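Local coordinates for peptidase S15/CocE/NonD (Thaumarchaeota archaeon SCGC AB-539-E09, PDB 4PF1), which probably acts as a serine aminopeptidase of the S15 family, removing residues from the amino ends of peptides with an alpha/beta-hydrolase catalytic domain, at residues A[154-159]-A[362-367]; A[433-438]-A[579-584]. All coordinates share one frame; numbering follows the deposited sequence.

Contact 1 of 2, residues A[154-159]-A[362-367]; sequences RVAAIG and HYLKDA
Arg154, at the start of strand 154-160, and Leu364, near the C-terminal end of helix 347-365, bring the backbones closest, with CA atoms 5.8 Å apart. The Arg154 side chain, extended from CG to NE, runs past the helix end, its CD 3.4 Å from Leu364 O. Asp366, with positive phi, turns the chain out of the helix and offers its carboxylate to the guanidinium in a bidentate, end-on salt bridge (NH1 and NH2). Arg154 NH1 meets Asp366 OD1 at 2.8 Å, with OD1 in the guanidinium plane but NH1 well above the carboxylate plane. Arg154 NH2 reaches Asp366 OD2 at 3.0 Å on the syn side but tilted out of the carboxylate plane, with a more bent N-H...O angle of 143°. The two planes stand 64° apart, and NH1 adds a weak hydrogen bond to Tyr363 O. Asp366 is exposed and Arg154 partly so, which puts the salt bridge on the solvent side of the contact. In this alpha/beta-hydrolase fold the helix between strands 319-324 and 375-379 packs its C-terminal end on the start of strand 154-160, a central strand of the mixed sheet. Toward Ala156 the contact turns apolar: chi1 of -60° sets Leu364 CG anti to the carbonyl carbon, and from there CD1 lies against Ala156 CB (3.6 Å) and CD2 near Arg154 CB (3.8 Å). An alanine in place of Arg154 would probably leave the Asp366 carboxylate without its charged mate and the turn after the helix freer to move, while the contact from CB to Leu364 would remain. Asn152 ties both backbones, its OD1 accepting from Arg154 N and its ND2 donating to Leu364 O.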
loop_
_atom_site.group_PDB
_atom_site.type_symbol
_atom_site.label_atom_id
_atom_site.label_comp_id
_atom_site.label_asym_id
_atom_site.label_seq_id
_atom_site.Cartn_x
_atom_site.Cartn_y
_atom_site.Cartn_z
ATOM N N ARG A 154 -18.729 -18.093 -40.027
ATOM C CA ARG A 154 -18.473 -16.647 -39.991
ATOM C C ARG A 154 -17.314 -16.341 -39.039
ATOM O O ARG A 154 -17.227 -16.937 -37.964
ATOM C CB ARG A 154 -19.737 -15.874 -39.582
ATOM C CG ARG A 154 -20.910 -16.061 -40.540
ATOM C CD ARG A 154 -22.026 -15.100 -40.212
ATOM N NE ARG A 154 -23.252 -15.411 -40.941
ATOM C CZ ARG A 154 -24.371 -14.700 -40.850
ATOM N NH1 ARG A 154 -24.424 -13.628 -40.069
ATOM N NH2 ARG A 154 -25.445 -15.053 -41.544
ATOM N N VAL A 155 -16.395 -15.449 -39.461
ATOM C CA VAL A 155 -15.189 -15.115 -38.694
ATOM C C VAL A 155 -15.039 -13.595 -38.548
ATOM O O VAL A 155 -15.371 -12.841 -39.465
ATOM C CB VAL A 155 -13.912 -15.741 -39.361
ATOM C CG1 VAL A 155 -12.632 -15.363 -38.607
ATOM C CG2 VAL A 155 -14.027 -17.258 -39.483
ATOM N N ALA A 156 -14.516 -13.158 -37.390
ATOM C CA ALA A 156 -14.157 -11.770 -37.122
ATOM C C ALA A 156 -12.742 -11.724 -36.575
ATOM O O ALA A 156 -12.337 -12.639 -35.860
ATOM C CB ALA A 156 -15.125 -11.144 -36.137
ATOM N N ALA A 157 -11.976 -10.689 -36.939
ATOM C CA ALA A 157 -10.611 -10.531 -36.453
ATOM C C ALA A 157 -10.521 -9.341 -35.510
ATOM O O ALA A 157 -10.984 -8.250 -35.848
ATOM C CB ALA A 157 -9.648 -10.362 -37.619
ATOM N N ILE A 158 -10.000 -9.567 -34.290
ATOM C CA ILE A 158 -9.845 -8.516 -33.282
ATOM C C ILE A 158 -8.428 -8.592 -32.683
ATOM O O ILE A 158 -7.771 -9.635 -32.778
ATOM C CB ILE A 158 -10.963 -8.563 -32.178
ATOM C CG1 ILE A 158 -10.690 -9.651 -31.106
ATOM C CG2 ILE A 158 -12.376 -8.693 -32.792
ATOM C CD1 ILE A 158 -11.560 -9.544 -29.822
ATOM N N GLY A 159 -7.973 -7.490 -32.093
ATOM C CA GLY A 159 -6.648 -7.414 -31.493
ATOM C C GLY A 159 -6.098 -6.009 -31.401
ATOM O O GLY A 159 -6.532 -5.117 -32.133
ATOM N N HIS A 362 -24.196 -8.592 -34.597
ATOM C CA HIS A 362 -24.987 -8.253 -35.778
ATOM C C HIS A 362 -24.415 -8.896 -37.054
ATOM O O HIS A 362 -25.172 -9.488 -37.817
ATOM C CB HIS A 362 -25.121 -6.730 -35.962
ATOM C CG HIS A 362 -25.685 -6.348 -37.299
ATOM N ND1 HIS A 362 -26.980 -6.678 -37.656
ATOM C CD2 HIS A 362 -25.080 -5.756 -38.356
ATOM C CE1 HIS A 362 -27.132 -6.257 -38.902
ATOM N NE2 HIS A 362 -26.020 -5.684 -39.362
ATOM N N TYR A 363 -23.099 -8.766 -37.291
ATOM C CA TYR A 363 -22.467 -9.284 -38.508
ATOM C C TYR A 363 -22.160 -10.786 -38.448
ATOM O O TYR A 363 -21.971 -11.402 -39.497
ATOM C CB TYR A 363 -21.175 -8.507 -38.827
ATOM C CG TYR A 363 -21.403 -7.061 -39.219
ATOM C CD1 TYR A 363 -22.003 -6.732 -40.431
ATOM C CD2 TYR A 363 -20.977 -6.020 -38.398
ATOM C CE1 TYR A 363 -22.219 -5.403 -40.796
ATOM C CE2 TYR A 363 -21.179 -4.688 -38.755
ATOM C CZ TYR A 363 -21.793 -4.382 -39.960
ATOM O OH TYR A 363 -21.985 -3.071 -40.325
ATOM N N LEU A 364 -22.098 -11.377 -37.243
ATOM C CA LEU A 364 -21.735 -12.793 -37.108
ATOM C C LEU A 364 -22.907 -13.705 -36.705
ATOM O O LEU A 364 -22.802 -14.923 -36.871
ATOM C CB LEU A 364 -20.591 -12.960 -36.098
ATOM C CG LEU A 364 -19.276 -12.242 -36.409
ATOM C CD1 LEU A 364 -18.447 -12.090 -35.159
ATOM C CD2 LEU A 364 -18.485 -12.964 -37.485
ATOM N N LYS A 365 -24.000 -13.139 -36.155
ATOM C CA LYS A 365 -25.143 -13.946 -35.708
ATOM C C LYS A 365 -26.494 -13.391 -36.204
ATOM O O LYS A 365 -27.539 -13.913 -35.813
ATOM C CB LYS A 365 -25.151 -14.063 -34.171
ATOM C CG LYS A 365 -24.214 -15.138 -33.632
ATOM C CD LYS A 365 -24.625 -15.601 -32.242
ATOM C CE LYS A 365 -23.849 -14.912 -31.145
ATOM N NZ LYS A 365 -24.109 -15.526 -29.817
ATOM N N ASP A 366 -26.466 -12.357 -37.081
ATOM C CA ASP A 366 -27.654 -11.686 -37.651
ATOM C C ASP A 366 -28.545 -11.051 -36.546
ATOM O O ASP A 366 -29.762 -10.911 -36.721
ATOM C CB ASP A 366 -28.468 -12.638 -38.562
ATOM C CG ASP A 366 -27.726 -13.097 -39.810
ATOM O OD1 ASP A 366 -26.912 -12.309 -40.344
ATOM O OD2 ASP A 366 -27.993 -14.225 -40.278
ATOM N N ALA A 367 -27.913 -10.623 -35.437
ATOM C CA ALA A 367 -28.566 -9.960 -34.309
ATOM C C ALA A 367 -28.993 -8.528 -34.708
ATOM O O ALA A 367 -28.434 -7.988 -35.669
ATOM C CB ALA A 367 -27.614 -9.918 -33.117
#

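Contact 2 of 2, residues A[433-438]-A[579-584]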
loop_
_atom_site.group_PDB
_atom_site.type_symbol
_atom_site.label_atom_id
_atom_site.label_comp_id
_atom_site.label_asym_id
_atom_site.label_seq_id
_atom_site.Cartn_x
_atom_site.Cartn_y
_atom_site.Cartn_z
ATOM N N ALA A 433 24.413 17.205 -22.747
ATOM C CA ALA A 433 25.115 16.500 -21.661
ATOM C C ALA A 433 24.174 16.327 -20.453
ATOM O O ALA A 433 24.377 15.430 -19.636
ATOM C CB ALA A 433 26.374 17.261 -21.256
ATOM N N LYS A 434 23.120 17.171 -20.374
ATOM C CA LYS A 434 22.085 17.102 -19.336
ATOM C C LYS A 434 20.683 17.035 -19.994
ATOM O O LYS A 434 19.928 18.010 -19.932
ATOM C CB LYS A 434 22.197 18.302 -18.378
ATOM C CG LYS A 434 23.292 18.149 -17.336
ATOM C CD LYS A 434 23.427 19.406 -16.504
ATOM C CE LYS A 434 24.301 19.190 -15.303
ATOM N NZ LYS A 434 24.739 20.476 -14.710
ATOM N N PRO A 435 20.322 15.919 -20.685
ATOM C CA PRO A 435 18.998 15.873 -21.328
ATOM C C PRO A 435 17.863 15.867 -20.312
ATOM O O PRO A 435 18.017 15.347 -19.203
ATOM C CB PRO A 435 19.036 14.575 -22.138
ATOM C CG PRO A 435 20.047 13.729 -21.457
ATOM C CD PRO A 435 21.070 14.658 -20.892
ATOM N N VAL A 436 16.732 16.468 -20.685
ATOM C CA VAL A 436 15.545 16.540 -19.832
ATOM C C VAL A 436 14.944 15.116 -19.686
ATOM O O VAL A 436 14.645 14.474 -20.699
ATOM C CB VAL A 436 14.496 17.556 -20.382
ATOM C CG1 VAL A 436 13.317 17.701 -19.424
ATOM C CG2 VAL A 436 15.131 18.919 -20.658
ATOM N N PRO A 437 14.793 14.588 -18.449
ATOM C CA PRO A 437 14.194 13.252 -18.306
ATOM C C PRO A 437 12.693 13.288 -18.631
ATOM O O PRO A 437 11.985 14.173 -18.143
ATOM C CB PRO A 437 14.479 12.890 -16.850
ATOM C CG PRO A 437 14.597 14.194 -16.146
ATOM C CD PRO A 437 15.106 15.193 -17.134
ATOM N N TYR A 438 12.219 12.361 -19.511
ATOM C CA TYR A 438 10.808 12.313 -19.944
ATOM C C TYR A 438 9.881 12.022 -18.761
ATOM O O TYR A 438 8.705 12.383 -18.791
ATOM C CB TYR A 438 10.598 11.300 -21.092
ATOM C CG TYR A 438 10.404 9.853 -20.687
ATOM C CD1 TYR A 438 11.460 9.106 -20.169
ATOM C CD2 TYR A 438 9.212 9.187 -20.962
ATOM C CE1 TYR A 438 11.302 7.758 -19.841
ATOM C CE2 TYR A 438 9.049 7.834 -20.660
ATOM C CZ TYR A 438 10.095 7.124 -20.094
ATOM O OH TYR A 438 9.936 5.790 -19.801
ATOM N N SER A 579 14.609 17.983 -25.445
ATOM C CA SER A 579 14.963 16.585 -25.186
ATOM C C SER A 579 13.868 15.900 -24.367
ATOM O O SER A 579 13.135 16.565 -23.633
ATOM C CB SER A 579 16.315 16.476 -24.482
ATOM O OG SER A 579 16.387 17.274 -23.316
ATOM N N TRP A 580 13.735 14.576 -24.541
ATOM C CA TRP A 580 12.736 13.704 -23.907
ATOM C C TRP A 580 13.403 12.339 -23.724
ATOM O O TRP A 580 13.102 11.385 -24.439
ATOM C CB TRP A 580 11.501 13.614 -24.830
ATOM C CG TRP A 580 10.177 13.955 -24.213
ATOM C CD1 TRP A 580 9.929 14.320 -22.921
ATOM C CD2 TRP A 580 8.906 13.928 -24.875
ATOM N NE1 TRP A 580 8.580 14.532 -22.739
ATOM C CE2 TRP A 580 7.927 14.290 -23.921
ATOM C CE3 TRP A 580 8.497 13.640 -26.190
ATOM C CZ2 TRP A 580 6.567 14.377 -24.243
ATOM C CZ3 TRP A 580 7.148 13.724 -26.505
ATOM C CH2 TRP A 580 6.200 14.081 -25.537
ATOM N N PHE A 581 14.356 12.278 -22.787
ATOM C CA PHE A 581 15.302 11.183 -22.576
ATOM C C PHE A 581 14.957 10.275 -21.362
ATOM O O PHE A 581 14.431 10.778 -20.374
ATOM C CB PHE A 581 16.692 11.823 -22.376
ATOM C CG PHE A 581 17.877 10.930 -22.612
ATOM C CD1 PHE A 581 18.290 10.623 -23.903
ATOM C CD2 PHE A 581 18.585 10.393 -21.544
ATOM C CE1 PHE A 581 19.378 9.774 -24.124
ATOM C CE2 PHE A 581 19.675 9.546 -21.765
ATOM C CZ PHE A 581 20.067 9.248 -23.055
ATOM N N PRO A 582 15.257 8.940 -21.383
ATOM C CA PRO A 582 15.949 8.157 -22.426
ATOM C C PRO A 582 15.037 7.554 -23.498
ATOM O O PRO A 582 15.549 6.890 -24.401
ATOM C CB PRO A 582 16.635 7.057 -21.613
ATOM C CG PRO A 582 15.670 6.785 -20.494
ATOM C CD PRO A 582 14.979 8.105 -20.193
ATOM N N LEU A 583 13.700 7.763 -23.399
ATOM C CA LEU A 583 12.728 7.246 -24.377
ATOM C C LEU A 583 13.164 7.622 -25.794
ATOM O O LEU A 583 13.283 6.746 -26.644
ATOM C CB LEU A 583 11.304 7.769 -24.073
ATOM C CG LEU A 583 10.159 7.340 -25.031
ATOM C CD1 LEU A 583 10.127 5.810 -25.253
ATOM C CD2 LEU A 583 8.821 7.815 -24.516
ATOM N N TYR A 584 13.489 8.906 -26.012
ATOM C CA TYR A 584 14.006 9.380 -27.292
ATOM C C TYR A 584 15.501 9.616 -27.187
ATOM O O TYR A 584 15.965 10.126 -26.164
ATOM C CB TYR A 584 13.291 10.669 -27.730
ATOM C CG TYR A 584 11.829 10.458 -28.043
ATOM C CD1 TYR A 584 10.854 10.622 -27.064
ATOM C CD2 TYR A 584 11.422 10.050 -29.310
ATOM C CE1 TYR A 584 9.508 10.399 -27.341
ATOM C CE2 TYR A 584 10.077 9.843 -29.603
ATOM C CZ TYR A 584 9.124 10.001 -28.610
ATOM O OH TYR A 584 7.802 9.785 -28.894
HETATM O O HOH W 1 7.746 14.726 -19.830
#
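Phe581 bonds through its backbone to both neighbours of Pro437, making a single bridge between two loops: its N donates to Val436 O (3.0 Å, nearly straight) and its O accepts from Tyr438 N (2.9 Å). Pro437 itself needs no N-H here. Further back, Ser579 OG takes the place of a backbone acceptor and receives Val436 N at 2.8 Å; chi1 of 53° sets OG between its own backbone N and carbonyl carbon. Packing is densest round Tyr438. Leu583 CB sits over the centre of the Tyr438 ring, 3.9 Å from the centroid and 5° off the normal, a CH-pi contact, while Pro582 CD lies obliquely 3.7 Å from Tyr438 CD1. Tyr438 CB presses on Trp580 CD1 at 3.6 Å, and at this packed end a water accepts from Trp580 NE1 in the indole plane and lies close to Tyr438 O. A cis peptide joins Phe581 to Pro582 and brings Pro582 CB over one face of the Phe581 ring, offset toward its rim. Pro435 CG also makes a CH-pi contact with that ring, 4.0 Å from its centroid. The opposite end of the pairing is looser: Ser579 is partly exposed, and Lys434 does not touch 579-584, its NZ instead hydrogen-bonding Val470 O of the second subunit. Trp456 meets both Tyr438 and Trp580 edge-to-face, Ala530 and Ile532 of strand 525-534 pack on Trp580, and helices 204-215 and 231-238 cover Phe581 and Pro582, joining these C-terminal-domain loops to helices of the S15 region.

In the fold
Contacts 1 and 2 lie on opposite sides of the chain's centre, their centres 45 Å apart and their nearest atoms about 21 Å apart, so they do not touch. Contact 1 belongs to the catalytic core: strand 154-160 runs toward Ser161, which with His328 and Asp295 has charge-relay geometry and is probably the nucleophile, at the sharp turn after this strand as in other alpha/beta hydrolases. The 154-159/362-367 pairing joins the start of that strand to the last helix of the core and stays within it. Contact 2 falls in the C-terminal non-catalytic range while several of its neighbours come from the S15 range, so it joins the two regions.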